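Local atomic coordinates of B-agarase (Agarivorans gilvus, PDB entry 5Z6P), a protein that probably hydrolyses the beta-glycosidic linkages of agarose as a beta-agarase of glycoside hydrolase family 50. Residues Q34-T46 with L201-A213. Sequence-based numbering, arbitrary orientation.
Sequences QGALPLFDFSQST and LLLSNFRLQSSPA
A short antiparallel beta ladder joins strand 36-38, near the start of the modelled chain, to the C-terminal half of strand 199-210, the segment axes running at 148°. Leu37 and Leu208 form its hydrogen-bonded pair: Leu37 N to Leu208 O and Leu208 N to Leu37 O both measure 2.8 Å. Non-hydrogen-bonded pairs, Ala36-Gln209 and Pro38-Arg207, flank it. Ser210 N to Gly35 O (2.8 Å) extends the ladder at one end; at the other, Leu39 N donates to Phe206 O at 3.1 Å. Leu39 CD2 packs on Leu208 CG at 4.0 Å, the two side chains crossing at about a right angle. Beyond the ladder, Phe40 and Phe206 make an offset edge-to-face pair (planes at 65°), Phe40 CD2 lying 3.8 Å from Phe206 CB. Phe42 CZ meets Phe206 CD1 at 3.8 Å in an oblique pairing; Phe99 also meets the Phe206 ring. On the Ala36 and Pro38 face, Arg207, extended from CG to NE, donates NE to Gln209 OE1 (2.8 Å) and NH1 to Asn205 O, both near the guanidinium plane; NH1 also salt-bridges Asp100. The result is an antiparallel ladder adding a short strand to strand 199-210, followed by an aromatic cluster, in the all-beta region matching the agarase CBM-like family.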
loop_
_atom_site.group_PDB
_atom_site.type_symbol
_atom_site.label_atom_id
_atom_site.label_comp_id
_atom_site.label_asym_id
_atom_site.label_seq_id
_atom_site.Cartn_x
_atom_site.Cartn_y
_atom_site.Cartn_z
ATOM N N GLN A 34 1.492 33.300 21.792
ATOM C CA GLN A 34 0.106 32.862 21.708
ATOM C C GLN A 34 -0.164 31.653 22.601
ATOM O O GLN A 34 -0.286 31.790 23.816
ATOM C CB GLN A 34 -0.264 32.551 20.256
ATOM C CG GLN A 34 -1.395 33.416 19.728
ATOM C CD GLN A 34 -1.405 33.509 18.217
ATOM O OE1 GLN A 34 -0.443 33.978 17.608
ATOM N NE2 GLN A 34 -2.496 33.067 17.600
ATOM N N GLY A 35 -0.255 30.472 22.003
ATOM C CA GLY A 35 -0.592 29.273 22.753
ATOM C C GLY A 35 -1.848 28.602 22.219
ATOM O O GLY A 35 -1.897 28.239 21.047
ATOM N N ALA A 36 -2.866 28.459 23.066
ATOM C CA ALA A 36 -4.090 27.743 22.702
ATOM C C ALA A 36 -5.339 28.625 22.682
ATOM O O ALA A 36 -5.528 29.479 23.545
ATOM C CB ALA A 36 -4.313 26.569 23.654
ATOM N N LEU A 37 -6.203 28.388 21.700
ATOM C CA LEU A 37 -7.496 29.052 21.628
ATOM C C LEU A 37 -8.606 28.020 21.387
ATOM O O LEU A 37 -8.648 27.390 20.341
ATOM C CB LEU A 37 -7.490 30.110 20.519
ATOM C CG LEU A 37 -8.354 31.366 20.699
ATOM C CD1 LEU A 37 -8.191 32.267 19.494
ATOM C CD2 LEU A 37 -9.841 31.059 20.945
ATOM N N PRO A 38 -9.505 27.848 22.366
ATOM C CA PRO A 38 -10.631 26.910 22.234
ATOM C C PRO A 38 -11.529 27.202 21.034
ATOM O O PRO A 38 -11.855 28.352 20.774
ATOM C CB PRO A 38 -11.400 27.113 23.537
ATOM C CG PRO A 38 -10.386 27.628 24.489
ATOM C CD PRO A 38 -9.467 28.484 23.693
ATOM N N LEU A 39 -11.925 26.166 20.309
ATOM C CA LEU A 39 -12.835 26.355 19.195
ATOM C C LEU A 39 -14.297 26.249 19.619
ATOM O O LEU A 39 -15.166 26.847 18.996
ATOM C CB LEU A 39 -12.539 25.346 18.094
ATOM C CG LEU A 39 -11.277 25.654 17.291
ATOM C CD1 LEU A 39 -10.917 24.483 16.413
ATOM C CD2 LEU A 39 -11.465 26.909 16.460
ATOM N N PHE A 40 -14.569 25.495 20.676
ATOM C CA PHE A 40 -15.946 25.240 21.081
ATOM C C PHE A 40 -16.140 25.383 22.575
ATOM O O PHE A 40 -15.203 25.669 23.314
ATOM C CB PHE A 40 -16.382 23.837 20.649
ATOM C CG PHE A 40 -16.204 23.581 19.190
ATOM C CD1 PHE A 40 -16.820 24.396 18.258
ATOM C CD2 PHE A 40 -15.432 22.530 18.748
ATOM C CE1 PHE A 40 -16.657 24.177 16.913
ATOM C CE2 PHE A 40 -15.260 22.305 17.402
ATOM C CZ PHE A 40 -15.875 23.133 16.481
ATOM N N ASP A 41 -17.376 25.185 23.011
ATOM C CA ASP A 41 -17.692 25.145 24.430
ATOM C C ASP A 41 -18.469 23.878 24.728
ATOM O O ASP A 41 -19.638 23.767 24.371
ATOM C CB ASP A 41 -18.493 26.375 24.848
ATOM C CG ASP A 41 -18.751 26.421 26.337
ATOM O OD1 ASP A 41 -18.105 25.649 27.076
ATOM O OD2 ASP A 41 -19.582 27.244 26.769
ATOM N N PHE A 42 -17.814 22.920 25.371
ATOM C CA PHE A 42 -18.454 21.655 25.685
ATOM C C PHE A 42 -19.078 21.704 27.083
ATOM O O PHE A 42 -19.482 20.680 27.626
ATOM C CB PHE A 42 -17.459 20.495 25.584
ATOM C CG PHE A 42 -17.212 20.005 24.178
ATOM C CD1 PHE A 42 -17.680 20.704 23.084
ATOM C CD2 PHE A 42 -16.519 18.828 23.963
ATOM C CE1 PHE A 42 -17.455 20.246 21.809
ATOM C CE2 PHE A 42 -16.289 18.362 22.691
ATOM C CZ PHE A 42 -16.760 19.069 21.610
ATOM N N SER A 43 -19.157 22.902 27.654
ATOM C CA SER A 43 -19.776 23.096 28.965
ATOM C C SER A 43 -21.284 23.002 28.883
ATOM O O SER A 43 -21.944 22.728 29.876
ATOM C CB SER A 43 -19.402 24.454 29.565
ATOM O OG SER A 43 -18.013 24.554 29.801
ATOM N N GLN A 44 -21.825 23.235 27.696
ATOM C CA GLN A 44 -23.266 23.364 27.540
ATOM C C GLN A 44 -23.962 22.019 27.506
ATOM O O GLN A 44 -23.326 20.972 27.407
ATOM C CB GLN A 44 -23.597 24.145 26.268
ATOM C CG GLN A 44 -22.731 25.377 26.038
ATOM C CD GLN A 44 -23.046 26.531 26.977
ATOM O OE1 GLN A 44 -23.855 26.409 27.895
ATOM N NE2 GLN A 44 -22.404 27.665 26.742
ATOM N N SER A 45 -25.286 22.063 27.576
ATOM C CA SER A 45 -26.092 20.855 27.572
ATOM C C SER A 45 -26.007 20.136 26.238
ATOM O O SER A 45 -26.215 18.923 26.153
ATOM C CB SER A 45 -27.554 21.187 27.889
ATOM O OG SER A 45 -28.115 22.024 26.890
ATOM N N THR A 46 -25.699 20.890 25.190
ATOM C CA THR A 46 -25.767 20.347 23.845
ATOM C C THR A 46 -24.529 20.658 23.001
ATOM O O THR A 46 -23.832 21.632 23.248
ATOM C CB THR A 46 -27.011 20.873 23.132
ATOM O OG1 THR A 46 -27.079 20.302 21.829
ATOM C CG2 THR A 46 -26.953 22.367 23.013
ATOM N N LEU A 201 -14.668 6.373 21.733
ATOM C CA LEU A 201 -13.712 7.421 22.062
ATOM C C LEU A 201 -14.304 8.546 22.915
ATOM O O LEU A 201 -15.511 8.783 22.925
ATOM C CB LEU A 201 -13.124 8.034 20.783
ATOM C CG LEU A 201 -12.481 7.106 19.753
ATOM C CD1 LEU A 201 -12.142 7.868 18.509
ATOM C CD2 LEU A 201 -11.231 6.480 20.302
ATOM N N LEU A 202 -13.421 9.238 23.622
ATOM C CA LEU A 202 -13.746 10.462 24.314
ATOM C C LEU A 202 -12.946 11.594 23.674
ATOM O O LEU A 202 -11.738 11.547 23.667
ATOM C CB LEU A 202 -13.416 10.356 25.800
ATOM C CG LEU A 202 -14.113 9.244 26.558
ATOM C CD1 LEU A 202 -13.626 9.228 27.983
ATOM C CD2 LEU A 202 -15.619 9.445 26.473
ATOM N N LEU A 203 -13.638 12.593 23.144
ATOM C CA LEU A 203 -13.030 13.721 22.471
ATOM C C LEU A 203 -13.330 14.971 23.281
ATOM O O LEU A 203 -14.428 15.142 23.757
ATOM C CB LEU A 203 -13.581 13.863 21.054
ATOM C CG LEU A 203 -13.495 12.681 20.091
ATOM C CD1 LEU A 203 -14.117 13.014 18.734
ATOM C CD2 LEU A 203 -12.048 12.179 19.920
ATOM N N SER A 204 -12.344 15.841 23.443
ATOM C CA SER A 204 -12.486 17.053 24.228
ATOM C C SER A 204 -11.418 18.057 23.754
ATOM O O SER A 204 -10.488 17.712 23.043
ATOM C CB SER A 204 -12.356 16.731 25.741
ATOM O OG SER A 204 -11.020 16.339 26.015
ATOM N N ASN A 205 -11.580 19.308 24.156
ATOM C CA ASN A 205 -10.515 20.280 24.079
ATOM C C ASN A 205 -10.042 20.602 22.670
ATOM O O ASN A 205 -8.864 20.852 22.437
ATOM C CB ASN A 205 -9.389 19.746 24.935
ATOM C CG ASN A 205 -9.746 19.633 26.425
ATOM O OD1 ASN A 205 -8.892 20.019 27.231
ATOM N ND2 ASN A 205 -11.045 19.469 26.762
ATOM N N PHE A 206 -11.005 20.692 21.765
ATOM C CA PHE A 206 -10.770 21.220 20.434
ATOM C C PHE A 206 -10.292 22.656 20.549
ATOM O O PHE A 206 -10.859 23.450 21.293
ATOM C CB PHE A 206 -12.031 21.146 19.546
ATOM C CG PHE A 206 -12.445 19.749 19.186
ATOM C CD1 PHE A 206 -13.285 19.037 20.017
ATOM C CD2 PHE A 206 -11.984 19.146 18.029
ATOM C CE1 PHE A 206 -13.667 17.762 19.709
ATOM C CE2 PHE A 206 -12.365 17.854 17.720
ATOM C CZ PHE A 206 -13.211 17.171 18.562
ATOM N N ARG A 207 -9.251 22.972 19.786
ATOM C CA ARG A 207 -8.533 24.224 19.910
ATOM C C ARG A 207 -7.637 24.466 18.714
ATOM O O ARG A 207 -7.334 23.542 17.961
ATOM C CB ARG A 207 -7.683 24.213 21.175
ATOM C CG ARG A 207 -6.566 23.185 21.143
ATOM C CD ARG A 207 -6.152 22.795 22.535
ATOM N NE ARG A 207 -4.990 21.923 22.564
ATOM C CZ ARG A 207 -5.032 20.619 22.818
ATOM N NH1 ARG A 207 -6.183 20.027 23.058
ATOM N NH2 ARG A 207 -3.919 19.905 22.836
ATOM N N LEU A 208 -7.221 25.719 18.555
ATOM C CA LEU A 208 -6.111 26.062 17.686
ATOM C C LEU A 208 -4.903 26.266 18.586
ATOM O O LEU A 208 -5.001 26.915 19.628
ATOM C CB LEU A 208 -6.417 27.311 16.860
ATOM C CG LEU A 208 -7.543 27.104 15.844
ATOM C CD1 LEU A 208 -7.950 28.403 15.206
ATOM C CD2 LEU A 208 -7.126 26.114 14.777
ATOM N N GLN A 209 -3.776 25.680 18.204
ATOM C CA GLN A 209 -2.593 25.724 19.040
ATOM C C GLN A 209 -1.367 26.136 18.249
ATOM O O GLN A 209 -1.078 25.572 17.199
ATOM C CB GLN A 209 -2.361 24.368 19.702
ATOM C CG GLN A 209 -1.226 24.365 20.698
ATOM C CD GLN A 209 -1.464 23.397 21.835
ATOM O OE1 GLN A 209 -2.552 23.348 22.412
ATOM N NE2 GLN A 209 -0.440 22.627 22.176
ATOM N N SER A 210 -0.656 27.126 18.771
ATOM C CA SER A 210 0.584 27.594 18.175
ATOM C C SER A 210 1.620 26.479 18.123
ATOM O O SER A 210 1.757 25.684 19.057
ATOM C CB SER A 210 1.138 28.780 18.960
ATOM O OG SER A 210 1.768 28.342 20.152
ATOM N N SER A 211 2.351 26.430 17.017
ATOM C CA SER A 211 3.363 25.410 16.817
ATOM C C SER A 211 4.743 26.070 16.857
ATOM O O SER A 211 5.008 27.012 16.117
ATOM C CB SER A 211 3.121 24.680 15.488
ATOM O OG SER A 211 3.550 23.331 15.553
ATOM N N PRO A 212 5.616 25.600 17.747
ATOM C CA PRO A 212 6.961 26.165 17.827
ATOM C C PRO A 212 7.815 25.680 16.668
ATOM O O PRO A 212 7.611 24.562 16.197
ATOM C CB PRO A 212 7.484 25.628 19.155
ATOM C CG PRO A 212 6.815 24.316 19.293
ATOM C CD PRO A 212 5.443 24.466 18.668
ATOM N N ALA A 213 8.743 26.510 16.206
ATOM C CA ALA A 213 9.653 26.106 15.140
ATOM C C ALA A 213 10.522 24.941 15.601
ATOM O O ALA A 213 10.938 24.870 16.757
ATOM C CB ALA A 213 10.514 27.278 14.700
#